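Local structure of MstE (Scytonema sp. PCC 10023, 6SBF) at residues Arg248-Pro251 with Gln252-Ala256; Ala269-Leu272 with Arg273-Leu277; Ala282-Lys285 with Ala286-Ala290. The protein probably catalyses the class II (type II) cyclisation of isoprenoid chains into the fused-ring scaffolds of merosterol-type metabolites, as a single-domain terpene cyclase. The protein carries 1 engineered substitution. All coordinates share one frame; numbering follows the deposited sequence.

The three contacts follow one another along the chain, from the loop after helix 235-248 through helix 265-275 to helix 282-298, and their centres lie about 11 or 12 Å apart. Interaction 1 rests on both others: Val255 CG2 packs 3.7 Å from Cys271 CB of interaction 2, and Leu249 CD2 lies 3.2 Å from Ala287 O of interaction 3. Interactions 2 and 3 are joined by a probable hydrogen bond of 3.1 Å from Arg288 NH1 to Leu275 O, beside which Leu272 and Leu276 pack on the Arg288 side chain. Together they form one continuous patch of the alpha6-alpha6 barrel, within the squalene-hopene cyclase-like part of the protein.

Interaction 1: Arg248-Pro251 with Gln252-Ala256; sequences RLCP and QGFVA
In the conformer described here, one of two modelled, Cys250 sets its sulfur over one face of the Phe254 ring, SG standing 3.6 Å from the centroid of the six ring atoms and 12° off the ring normal. In this conformer a first torsion of 73° places SG between the backbone N and the carbonyl carbon of Cys250, where the polarisable sulfur reaches the ring; a small thiol suits this tight turn. The Gln252 side chain bends back so that OE1 comes 3.1 Å from Cys250 SG, and the backbone N of Gln252 gives that sulfur a weak hydrogen bond (3.4 Å). The turn from Cys250 to Gly253 is type I, closed by Gly253 N to Cys250 O (3.0 Å). Gly253, with positive phi, would press any CB against the preceding carbonyl. A second backbone bond runs across the turn, from Cys250 N to Phe254 O (2.9 Å, nearly straight).

The Arg248 side chain passes slantwise over Val255, NH2 coming 3.4 Å from CG1, while a water links Arg248 NH1 to Ala256 O; the guanidinium's stronger partner is Glu216, in a salt bridge with NE. Leu249 CD1 meets Val255 CG2 at 3.9 Å. The loop leaves helix 235-248, lays Phe254 and Val255 on helix 265-275, and turns Leu249 onto helix 282-298.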
ATOM      1  N   ARG A 248     -16.996  -8.235  -2.413  1.00 15.70           N
ATOM      2  CA  ARG A 248     -16.319  -7.295  -3.329  1.00 16.13           C
ATOM      3  C   ARG A 248     -15.828  -7.970  -4.603  1.00 16.59           C
ATOM      4  O   ARG A 248     -15.775  -7.330  -5.681  1.00 19.32           O
ATOM      5  CB  ARG A 248     -15.172  -6.553  -2.665  1.00 15.28           C
ATOM      6  CG  ARG A 248     -15.549  -5.590  -1.547  1.00 14.95           C
ATOM      7  CD  ARG A 248     -16.290  -4.376  -2.048  1.00 15.94           C
ATOM      8  NE  ARG A 248     -15.418  -3.553  -2.893  1.00 15.86           N
ATOM      9  CZ  ARG A 248     -15.822  -2.660  -3.786  1.00 19.22           C
ATOM     10  NH1 ARG A 248     -17.089  -2.337  -3.918  1.00 22.00           N
ATOM     11  NH2 ARG A 248     -14.942  -1.968  -4.473  1.00 18.37           N
ATOM     12  N   LEU A 249     -15.413  -9.211  -4.505  1.00 15.74           N
ATOM     13  CA  LEU A 249     -14.914  -9.934  -5.676  1.00 18.03           C
ATOM     14  C   LEU A 249     -16.102 -10.491  -6.455  1.00 19.88           C
ATOM     15  O   LEU A 249     -16.942 -11.198  -5.925  1.00 26.87           O
ATOM     16  CB  LEU A 249     -13.960 -11.035  -5.259  1.00 19.30           C
ATOM     17  CG  LEU A 249     -13.031 -11.438  -6.367  1.00 22.68           C
ATOM     18  CD1 LEU A 249     -11.877 -10.454  -6.503  1.00 19.05           C
ATOM     19  CD2 LEU A 249     -12.547 -12.814  -6.182  1.00 28.38           C
ATOM     20  N   CYS A 250     -16.260 -10.101  -7.688  0.50 20.05           N
ATOM     21  CA  CYS A 250     -17.374 -10.694  -8.430  0.50 22.38           C
ATOM     22  C   CYS A 250     -16.919 -12.054  -8.938  0.50 23.24           C
ATOM     23  O   CYS A 250     -15.735 -12.441  -8.875  0.50 23.19           O
ATOM     24  CB  CYS A 250     -17.824  -9.825  -9.580  0.50 25.38           C
ATOM     25  SG  CYS A 250     -16.633  -9.879 -10.926  0.50 21.65           S
ATOM     26  N   PRO A 251     -17.889 -12.812  -9.466  1.00 25.83           N
ATOM     27  CA  PRO A 251     -17.612 -14.172  -9.940  1.00 27.38           C
ATOM     28  C   PRO A 251     -16.553 -14.256 -11.046  1.00 24.61           C
ATOM     29  O   PRO A 251     -15.864 -15.267 -11.137  1.00 30.63           O
ATOM     30  CB  PRO A 251     -18.987 -14.672 -10.402  1.00 33.47           C
ATOM     31  CG  PRO A 251     -19.955 -13.855  -9.590  1.00 36.84           C
ATOM     32  CD  PRO A 251     -19.319 -12.480  -9.474  1.00 32.58           C
ATOM     33  N   GLN A 252     -16.376 -13.176 -11.819  1.00 23.44           N
ATOM     34  CA  GLN A 252     -15.409 -13.153 -12.939  1.00 22.38           C
ATOM     35  C   GLN A 252     -13.974 -12.968 -12.419  1.00 21.36           C
ATOM     36  O   GLN A 252     -13.044 -13.082 -13.211  1.00 22.07           O
ATOM     37  CB  GLN A 252     -15.753 -12.058 -13.950  1.00 28.32           C
ATOM     38  CG  GLN A 252     -17.104 -12.297 -14.600  1.00 37.92           C
ATOM     39  CD  GLN A 252     -18.179 -11.478 -13.920  1.00 53.38           C
ATOM     40  OE1 GLN A 252     -18.445 -11.574 -12.707  1.00 46.02           O
ATOM     41  NE2 GLN A 252     -18.766 -10.601 -14.714  1.00 65.96           N
ATOM     42  N   GLY A 253     -13.788 -12.667 -11.139  1.00 18.51           N
ATOM     43  CA  GLY A 253     -12.475 -12.699 -10.501  1.00 20.12           C
ATOM     44  C   GLY A 253     -11.904 -11.339 -10.259  1.00 17.49           C
ATOM     45  O   GLY A 253     -10.695 -11.245 -10.025  1.00 19.66           O
ATOM     46  N   PHE A 254     -12.716 -10.290 -10.251  1.00 16.67           N
ATOM     47  CA  PHE A 254     -12.173  -8.949 -10.007  1.00 14.66           C
ATOM     48  C   PHE A 254     -13.062  -8.151  -9.058  1.00 12.98           C
ATOM     49  O   PHE A 254     -14.284  -8.419  -8.908  1.00 15.51           O
ATOM     50  CB  PHE A 254     -11.984  -8.209 -11.340  1.00 15.74           C
ATOM     51  CG  PHE A 254     -13.217  -8.068 -12.209  1.00 13.96           C
ATOM     52  CD1 PHE A 254     -14.207  -7.130 -11.928  1.00 14.29           C
ATOM     53  CD2 PHE A 254     -13.392  -8.875 -13.321  1.00 17.77           C
ATOM     54  CE1 PHE A 254     -15.318  -6.999 -12.753  1.00 16.32           C
ATOM     55  CE2 PHE A 254     -14.513  -8.784 -14.121  1.00 19.82           C
ATOM     56  CZ  PHE A 254     -15.474  -7.845 -13.824  1.00 17.21           C
ATOM     57  N   VAL A 255     -12.463  -7.107  -8.505  1.00 12.37           N
ATOM     58  CA  VAL A 255     -13.144  -6.041  -7.772  1.00 13.08           C
ATOM     59  C   VAL A 255     -13.464  -4.960  -8.777  1.00 14.11           C
ATOM     60  O   VAL A 255     -12.566  -4.335  -9.364  1.00 13.47           O
ATOM     61  CB  VAL A 255     -12.304  -5.491  -6.627  1.00 14.33           C
ATOM     62  CG1 VAL A 255     -12.999  -4.312  -5.946  1.00 15.49           C
ATOM     63  CG2 VAL A 255     -12.005  -6.607  -5.630  1.00 15.69           C
ATOM     64  N   ALA A 256     -14.769  -4.718  -8.937  1.00 13.84           N
ATOM     65  CA  ALA A 256     -15.310  -3.646  -9.791  1.00 14.68           C
ATOM     66  C   ALA A 256     -15.327  -2.339  -9.019  1.00 14.78           C
ATOM     67  O   ALA A 256     -15.751  -2.296  -7.868  1.00 16.95           O
ATOM     68  CB  ALA A 256     -16.690  -4.020 -10.282  1.00 15.34           C
TER
HETATM   69  O   HOH W   1     -17.129  -0.422  -6.007  1.00 26.98           O
HETATM   70  O   HOH W   2     -16.862  -5.463  -7.008  1.00 32.62           O

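Interaction 2: Ala269-Leu272 with Arg273-Leu277; sequences AWCL and RLLLL
Ala269, Trp270 and Cys271 accept regular i to i+4 helical hydrogen bonds from Arg273, Leu274 and Leu275, while the next, Leu276 N to Leu272 O, is weak at 3.3 Å and bent to 127°. One turn apart, Trp270 and Arg273 run out alongside each other from the same side of the helix. The six-membered part of the indole does the touching: CZ3 sits 3.4 Å above one face of the guanidinium, toward its rim, with NE of Arg273 3.4 Å from this carbon. The two planes are 42° apart, so the groups lean together without stacking flat.

Arg273 runs out extended as far as CD, then bends at chi3 (57°), which swings the guanidinium across CZ3 and CH2. Its charge is met by a salt bridge from NH2 to Glu224, with a weak bond from NH1 to Asn358; these help fix the group's rotation in a buried setting. The flat, broad indole gives both CD and the guanidinium face of Arg273 a surface to lie against. Farther along, Leu275 CG lies 3.3 Å from Cys271 O, and Leu276 CG leans on Leu272 O in the same way.

Leu272 packs on helix 282-298 and Leu274 on helix 235-248, so this part of helix 265-275 lies buried among other helices, as expected of the alpha6-alpha6 barrel found in class II terpene cyclases.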
ATOM      1  N   ALA A 269      -5.841  -7.045  -6.324  1.00 11.39           N
ATOM      2  CA  ALA A 269      -4.638  -7.612  -5.676  1.00 11.27           C
ATOM      3  C   ALA A 269      -4.768  -7.440  -4.166  1.00 11.15           C
ATOM      4  O   ALA A 269      -4.473  -8.406  -3.407  1.00 12.00           O
ATOM      5  CB  ALA A 269      -3.411  -6.901  -6.208  1.00 11.69           C
ATOM      6  N   TRP A 270      -5.236  -6.289  -3.699  1.00 10.87           N
ATOM      7  CA  TRP A 270      -5.406  -6.130  -2.251  1.00 11.08           C
ATOM      8  C   TRP A 270      -6.527  -7.048  -1.749  1.00 11.55           C
ATOM      9  O   TRP A 270      -6.404  -7.576  -0.628  1.00 12.29           O
ATOM     10  CB  TRP A 270      -5.597  -4.648  -1.867  1.00 11.48           C
ATOM     11  CG  TRP A 270      -4.285  -3.920  -1.805  1.00 12.18           C
ATOM     12  CD1 TRP A 270      -3.761  -2.973  -2.640  1.00 13.59           C
ATOM     13  CD2 TRP A 270      -3.275  -4.148  -0.795  1.00 11.72           C
ATOM     14  NE1 TRP A 270      -2.521  -2.589  -2.214  1.00 13.60           N
ATOM     15  CE2 TRP A 270      -2.177  -3.314  -1.114  1.00 12.61           C
ATOM     16  CE3 TRP A 270      -3.174  -4.989   0.300  1.00 12.60           C
ATOM     17  CZ2 TRP A 270      -1.026  -3.289  -0.312  1.00 14.25           C
ATOM     18  CZ3 TRP A 270      -2.065  -4.933   1.099  1.00 13.28           C
ATOM     19  CH2 TRP A 270      -1.008  -4.121   0.779  1.00 14.55           C
ATOM     20  N   CYS A 271      -7.611  -7.198  -2.511  1.00 11.61           N
ATOM     21  CA  CYS A 271      -8.673  -8.112  -2.070  1.00 12.03           C
ATOM     22  C   CYS A 271      -8.130  -9.544  -1.990  1.00 11.89           C
ATOM     23  O   CYS A 271      -8.527 -10.293  -1.072  1.00 12.94           O
ATOM     24  CB  CYS A 271      -9.856  -7.981  -3.004  1.00 13.22           C
ATOM     25  SG  CYS A 271     -11.359  -8.728  -2.401  1.00 15.81           S
ATOM     26  N   LEU A 272      -7.297  -9.936  -2.919  1.00 11.62           N
ATOM     27  CA  LEU A 272      -6.692 -11.295  -2.912  1.00 12.25           C
ATOM     28  C   LEU A 272      -5.886 -11.458  -1.620  1.00 12.05           C
ATOM     29  O   LEU A 272      -6.023 -12.528  -0.951  1.00 13.68           O
ATOM     30  CB  LEU A 272      -5.901 -11.493  -4.184  1.00 12.81           C
ATOM     31  CG  LEU A 272      -5.125 -12.799  -4.297  1.00 13.05           C
ATOM     32  CD1 LEU A 272      -6.043 -13.986  -4.082  1.00 14.20           C
ATOM     33  CD2 LEU A 272      -4.397 -12.878  -5.622  1.00 13.55           C
ATOM     34  N   ARG A 273      -5.107 -10.461  -1.217  1.00 12.39           N
ATOM     35  CA  ARG A 273      -4.355 -10.568   0.037  1.00 13.28           C
ATOM     36  C   ARG A 273      -5.347 -10.719   1.218  1.00 13.03           C
ATOM     37  O   ARG A 273      -5.090 -11.546   2.109  1.00 13.97           O
ATOM     38  CB  ARG A 273      -3.492  -9.343   0.260  1.00 14.91           C
ATOM     39  CG  ARG A 273      -2.237  -9.418  -0.523  1.00 17.19           C
ATOM     40  CD  ARG A 273      -1.256  -8.302  -0.198  1.00 17.37           C
ATOM     41  NE  ARG A 273      -0.795  -8.115   1.192  1.00 15.31           N
ATOM     42  CZ  ARG A 273       0.335  -7.473   1.525  1.00 15.08           C
ATOM     43  NH1 ARG A 273       1.224  -7.147   0.610  1.00 16.77           N
ATOM     44  NH2 ARG A 273       0.581  -7.154   2.787  1.00 16.80           N
ATOM     45  N   LEU A 274      -6.403  -9.940   1.238  1.00 12.08           N
ATOM     46  CA  LEU A 274      -7.411 -10.047   2.319  1.00 12.44           C
ATOM     47  C   LEU A 274      -7.960 -11.475   2.390  1.00 12.38           C
ATOM     48  O   LEU A 274      -8.108 -12.042   3.504  1.00 14.42           O
ATOM     49  CB  LEU A 274      -8.511  -9.033   2.058  1.00 12.69           C
ATOM     50  CG  LEU A 274      -9.745  -9.117   2.962  1.00 13.35           C
ATOM     51  CD1 LEU A 274      -9.462  -8.955   4.422  1.00 13.52           C
ATOM     52  CD2 LEU A 274     -10.735  -8.031   2.496  1.00 14.01           C
ATOM     53  N   LEU A 275      -8.244 -12.067   1.267  1.00 12.32           N
ATOM     54  CA  LEU A 275      -8.892 -13.400   1.197  1.00 14.06           C
ATOM     55  C   LEU A 275      -7.925 -14.524   1.644  1.00 14.48           C
ATOM     56  O   LEU A 275      -8.389 -15.610   1.928  1.00 16.37           O
ATOM     57  CB  LEU A 275      -9.448 -13.691  -0.194  1.00 15.03           C
ATOM     58  CG  LEU A 275     -10.619 -12.794  -0.636  1.00 17.92           C
ATOM     59  CD1 LEU A 275     -10.914 -13.056  -2.090  1.00 22.05           C
ATOM     60  CD2 LEU A 275     -11.828 -12.988   0.239  1.00 21.64           C
ATOM     61  N   LEU A 276      -6.622 -14.256   1.740  1.00 14.21           N
ATOM     62  CA  LEU A 276      -5.662 -15.249   2.268  1.00 14.68           C
ATOM     63  C   LEU A 276      -5.826 -15.392   3.767  1.00 15.68           C
ATOM     64  O   LEU A 276      -5.213 -16.329   4.335  1.00 18.69           O
ATOM     65  CB  LEU A 276      -4.259 -14.818   1.923  1.00 15.90           C
ATOM     66  CG  LEU A 276      -3.961 -14.867   0.422  1.00 19.40           C
ATOM     67  CD1 LEU A 276      -2.620 -14.270   0.174  1.00 24.10           C
ATOM     68  CD2 LEU A 276      -3.965 -16.330  -0.053  1.00 24.04           C
ATOM     69  N   LEU A 277      -6.618 -14.552   4.427  1.00 15.54           N
ATOM     70  CA  LEU A 277      -6.728 -14.638   5.907  1.00 16.95           C
ATOM     71  C   LEU A 277      -7.744 -15.683   6.357  1.00 17.46           C
ATOM     72  O   LEU A 277      -7.870 -15.861   7.567  1.00 22.14           O
ATOM     73  CB  LEU A 277      -7.030 -13.249   6.472  1.00 14.12           C
ATOM     74  CG  LEU A 277      -5.927 -12.242   6.194  1.00 15.64           C
ATOM     75  CD1 LEU A 277      -6.340 -10.865   6.683  1.00 16.20           C
ATOM     76  CD2 LEU A 277      -4.579 -12.635   6.832  1.00 17.93           C
TER

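Interaction 3: Ala282-Lys285 with Ala286-Ala290; sequences AEVK and AARAA
Arg288 folds its guanidinium back over the preceding turn, one face resting on Lys285 CA, which stands 3.6 Å from that plane and toward its rim. NH1 meets Val284 CG1 at 3.6 Å, and NH2 comes 3.9 Å from Lys285 CG. The bend at chi3 (-50°) helps lay the guanidinium over Lys285 CA. The same side chain begins close to the backbone, its CG 3.5 Å from Val284 O.

Beneath it the helix is regular. Arg288 N donates to Val284 O at 2.9 Å, with an N-H...O angle of 167°, and the amides of Ala286, Ala287 and Ala289 pair likewise with the carbonyls of Ala282, Glu283 and Lys285. A small residue suits Ala287, which sits against Leu246, Leu249 and Leu275. Val284 turns its branched side chain to Val242 and Leu275, whereas Lys285 extends its chain from the exposed side of the helix.

The like charges stay apart, Lys285 NZ lying 6.3 Å from Arg288 NH2. Arg288 is buried, and its two terminal nitrogens are satisfied by backbone carbonyls, NH1 by Leu275 O and NH2 by Met366 O. A cation held by neutral oxygens in this way probably ties helix 282-298 to Leu275 and, through Met366, to the C-terminal tail.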
ATOM      1  N   ALA A 282     -14.387 -22.928   1.552  1.00 30.98           N
ATOM      2  CA  ALA A 282     -14.311 -23.345   0.133  1.00 30.54           C
ATOM      3  C   ALA A 282     -14.697 -22.185  -0.774  1.00 25.14           C
ATOM      4  O   ALA A 282     -14.106 -22.087  -1.879  1.00 26.66           O
ATOM      5  CB  ALA A 282     -15.174 -24.534  -0.158  1.00 32.04           C
ATOM      6  N   GLU A 283     -15.645 -21.356  -0.375  1.00 25.19           N
ATOM      7  CA  GLU A 283     -16.090 -20.214  -1.224  1.00 25.34           C
ATOM      8  C   GLU A 283     -14.956 -19.199  -1.338  1.00 20.99           C
ATOM      9  O   GLU A 283     -14.700 -18.650  -2.445  1.00 22.38           O
ATOM     10  CB  GLU A 283     -17.325 -19.542  -0.627  1.00 29.92           C
ATOM     11  CG  GLU A 283     -17.996 -18.541  -1.524  1.00 40.52           C
ATOM     12  CD  GLU A 283     -19.355 -18.106  -0.979  1.00 43.85           C
ATOM     13  OE1 GLU A 283     -20.073 -17.311  -1.668  1.00 59.97           O
ATOM     14  OE2 GLU A 283     -19.701 -18.583   0.127  1.00 48.60           O
ATOM     15  N   VAL A 284     -14.277 -18.940  -0.229  1.00 21.97           N
ATOM     16  CA  VAL A 284     -13.100 -18.036  -0.222  1.00 19.18           C
ATOM     17  C   VAL A 284     -11.991 -18.609  -1.116  1.00 17.83           C
ATOM     18  O   VAL A 284     -11.451 -17.848  -1.926  1.00 18.13           O
ATOM     19  CB  VAL A 284     -12.623 -17.736   1.205  1.00 18.80           C
ATOM     20  CG1 VAL A 284     -11.354 -16.911   1.178  1.00 18.32           C
ATOM     21  CG2 VAL A 284     -13.688 -17.027   2.028  1.00 19.54           C
ATOM     22  N   LYS A 285     -11.701 -19.900  -1.007  1.00 19.19           N
ATOM     23  CA  LYS A 285     -10.688 -20.554  -1.836  1.00 19.85           C
ATOM     24  C   LYS A 285     -11.052 -20.334  -3.315  1.00 19.57           C
ATOM     25  O   LYS A 285     -10.171 -20.031  -4.156  1.00 19.27           O
ATOM     26  CB  LYS A 285     -10.559 -22.026  -1.471  1.00 24.93           C
ATOM     27  CG  LYS A 285      -9.486 -22.730  -2.275  1.00 28.35           C
ATOM     28  CD  LYS A 285      -9.263 -24.171  -1.870  1.00 35.71           C
ATOM     29  CE  LYS A 285      -7.864 -24.655  -2.194  1.00 45.63           C
ATOM     30  NZ  LYS A 285      -7.806 -26.128  -2.282  1.00 57.61           N
ATOM     31  N   ALA A 286     -12.300 -20.585  -3.692  1.00 20.87           N
ATOM     32  CA  ALA A 286     -12.706 -20.477  -5.098  1.00 22.98           C
ATOM     33  C   ALA A 286     -12.580 -19.006  -5.559  1.00 18.57           C
ATOM     34  O   ALA A 286     -12.265 -18.773  -6.717  1.00 19.01           O
ATOM     35  CB  ALA A 286     -14.130 -20.984  -5.273  1.00 22.85           C
ATOM     36  N   ALA A 287     -12.890 -18.045  -4.698  1.00 18.24           N
ATOM     37  CA  ALA A 287     -12.776 -16.621  -5.041  1.00 18.09           C
ATOM     38  C   ALA A 287     -11.318 -16.271  -5.306  1.00 16.47           C
ATOM     39  O   ALA A 287     -11.005 -15.564  -6.261  1.00 16.29           O
ATOM     40  CB  ALA A 287     -13.372 -15.813  -3.923  1.00 18.45           C
ATOM     41  N   ARG A 288     -10.429 -16.749  -4.448  1.00 15.58           N
ATOM     42  CA  ARG A 288      -9.001 -16.529  -4.714  1.00 14.95           C
ATOM     43  C   ARG A 288      -8.562 -17.102  -6.059  1.00 14.48           C
ATOM     44  O   ARG A 288      -7.768 -16.443  -6.795  1.00 15.25           O
ATOM     45  CB  ARG A 288      -8.121 -17.088  -3.606  1.00 16.15           C
ATOM     46  CG  ARG A 288      -8.287 -16.353  -2.288  1.00 18.26           C
ATOM     47  CD  ARG A 288      -7.131 -16.572  -1.316  1.00 17.49           C
ATOM     48  NE  ARG A 288      -6.824 -17.998  -1.173  1.00 18.40           N
ATOM     49  CZ  ARG A 288      -7.419 -18.857  -0.347  1.00 20.36           C
ATOM     50  NH1 ARG A 288      -8.111 -18.452   0.703  1.00 19.80           N
ATOM     51  NH2 ARG A 288      -7.211 -20.140  -0.531  1.00 23.18           N
ATOM     52  N   ALA A 289      -8.986 -18.309  -6.384  1.00 16.56           N
ATOM     53  CA  ALA A 289      -8.629 -18.947  -7.647  1.00 16.84           C
ATOM     54  C   ALA A 289      -9.119 -18.094  -8.804  1.00 15.96           C
ATOM     55  O   ALA A 289      -8.418 -17.935  -9.808  1.00 16.48           O
ATOM     56  CB  ALA A 289      -9.221 -20.333  -7.693  1.00 19.52           C
ATOM     57  N   ALA A 290     -10.326 -17.534  -8.687  1.00 16.36           N
ATOM     58  CA  ALA A 290     -10.893 -16.660  -9.751  1.00 15.94           C
ATOM     59  C   ALA A 290     -10.069 -15.378  -9.907  1.00 14.51           C
ATOM     60  O   ALA A 290      -9.787 -14.966 -11.034  1.00 15.13           O
ATOM     61  CB  ALA A 290     -12.386 -16.378  -9.494  1.00 18.11           C
TER